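Local coordinates for protein KLLA0E08119p (Kluyveromyces lactis, PDB 3VA7) that probably carboxylates urea to urea-1-carboxylate with ATP, hydrogencarbonate and a biotin cofactor, as part of a multifunctional enzyme that then hydrolyses this product to ammonium and carbon dioxide, at residues Met341-Ile344 against Ser349-Phe352. Residues are numbered along the deposited sequence; the frame is centred on the assembly and turned at random.
Sequences MLRI and SPDF
The C-terminal part of helix 337-345 meets the loop that leaves it, with R343 and I344 packed against S349, P350 and F352. After the four residues that follow I344, the chain comes round beside the helix end, the CA atoms of I344 and S349 4.2 Å apart, and then runs on outward. I344 supplies the apolar part. Its CG1 lies 3.9 Å from CB of S349 and 4.0 Å from CD of P350. CG1 stands anti to the carbonyl carbon (chi1 -72°), and the extended chi2 (165°) carries CD1 on to F352. There CD1 meets the ring at its edge, near the ring plane, 4.1 Å from CZ. Helix and loop lie in the biotin carboxylase part of the enzyme. I344 also packs on M242 of strand 235-244, and S349 and F352 touch D244 of the same strand, so both helix and loop pack on the antiparallel sheet that holds this strand. R343 lies on the more exposed side. Its chain bends at chi3, and one guanidinium face receives CD of P350, 3.9 Å above the plane but off its centre. NH2 of R343 is also 3.5 Å from C of S349. The charge of R343 is met by a salt bridge from NH2 to D348, just before the loop segment. Within the loop, OG of S349 donates a hydrogen bond to O of P350 at 2.8 Å, from a position tilted 29° out of the carbonyl plane.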
loop_
_atom_site.group_PDB
_atom_site.type_symbol
_atom_site.label_atom_id
_atom_site.label_comp_id
_atom_site.label_asym_id
_atom_site.label_seq_id
_atom_site.Cartn_x
_atom_site.Cartn_y
_atom_site.Cartn_z
ATOM N N MET A 341 37.530 -8.238 18.715
ATOM C CA MET A 341 36.866 -8.471 19.973
ATOM C C MET A 341 36.751 -9.981 20.222
ATOM O O MET A 341 37.108 -10.482 21.299
ATOM C CB MET A 341 35.472 -7.852 19.969
ATOM C CG MET A 341 35.426 -6.293 19.949
ATOM S SD MET A 341 33.733 -5.652 19.932
ATOM C CE MET A 341 32.969 -6.345 21.378
ATOM N N LEU A 342 36.279 -10.724 19.239
ATOM C CA LEU A 342 36.053 -12.128 19.477
ATOM C C LEU A 342 37.375 -12.825 19.853
ATOM O O LEU A 342 37.418 -13.626 20.797
ATOM C CB LEU A 342 35.385 -12.786 18.261
ATOM C CG LEU A 342 33.919 -12.391 18.056
ATOM C CD1 LEU A 342 33.406 -12.726 16.619
ATOM C CD2 LEU A 342 33.022 -13.010 19.094
ATOM N N ARG A 343 38.437 -12.501 19.123
ATOM C CA ARG A 343 39.672 -13.195 19.261
ATOM C C ARG A 343 40.262 -12.843 20.611
ATOM O O ARG A 343 40.793 -13.736 21.300
ATOM C CB ARG A 343 40.646 -12.829 18.154
ATOM C CG ARG A 343 40.327 -13.384 16.743
ATOM C CD ARG A 343 41.561 -13.221 15.829
ATOM N NE ARG A 343 42.781 -13.497 16.613
ATOM C CZ ARG A 343 44.055 -13.368 16.200
ATOM N NH1 ARG A 343 44.359 -12.963 14.952
ATOM N NH2 ARG A 343 45.044 -13.642 17.066
ATOM N N ILE A 344 40.129 -11.571 21.011
ATOM C CA ILE A 344 40.663 -11.132 22.282
ATOM C C ILE A 344 39.929 -11.800 23.427
ATOM O O ILE A 344 40.551 -12.187 24.409
ATOM C CB ILE A 344 40.570 -9.592 22.476
ATOM C CG1 ILE A 344 41.577 -8.887 21.574
ATOM C CG2 ILE A 344 40.741 -9.210 23.980
ATOM C CD1 ILE A 344 41.313 -7.429 21.447
ATOM N N SER A 349 44.490 -13.227 21.492
ATOM C CA SER A 349 44.649 -11.860 21.033
ATOM C C SER A 349 45.716 -11.697 19.904
ATOM O O SER A 349 46.740 -12.378 19.870
ATOM C CB SER A 349 44.831 -10.911 22.251
ATOM O OG SER A 349 45.587 -9.731 21.948
ATOM N N PRO A 350 45.450 -10.784 18.966
ATOM C CA PRO A 350 46.535 -10.323 18.059
ATOM C C PRO A 350 47.715 -9.891 18.897
ATOM O O PRO A 350 47.533 -9.312 19.953
ATOM C CB PRO A 350 45.950 -9.057 17.418
ATOM C CG PRO A 350 44.460 -9.246 17.503
ATOM C CD PRO A 350 44.184 -10.057 18.758
ATOM N N ASP A 351 48.920 -10.137 18.441
ATOM C CA ASP A 351 50.071 -9.672 19.219
ATOM C C ASP A 351 50.283 -8.122 19.101
ATOM O O ASP A 351 50.818 -7.635 18.111
ATOM C CB ASP A 351 51.250 -10.577 18.834
ATOM C CG ASP A 351 52.564 -9.890 18.799
ATOM O OD1 ASP A 351 52.800 -9.009 19.665
ATOM O OD2 ASP A 351 53.364 -10.297 17.901
ATOM N N PHE A 352 49.854 -7.375 20.127
ATOM C CA PHE A 352 49.737 -5.882 20.062
ATOM C C PHE A 352 51.032 -5.108 19.745
ATOM O O PHE A 352 50.995 -4.119 19.018
ATOM C CB PHE A 352 49.191 -5.294 21.375
ATOM C CG PHE A 352 47.711 -5.382 21.550
ATOM C CD1 PHE A 352 46.939 -6.271 20.831
ATOM C CD2 PHE A 352 47.090 -4.597 22.491
ATOM C CE1 PHE A 352 45.591 -6.367 21.031
ATOM C CE2 PHE A 352 45.722 -4.681 22.687
ATOM C CZ PHE A 352 44.974 -5.572 21.953
#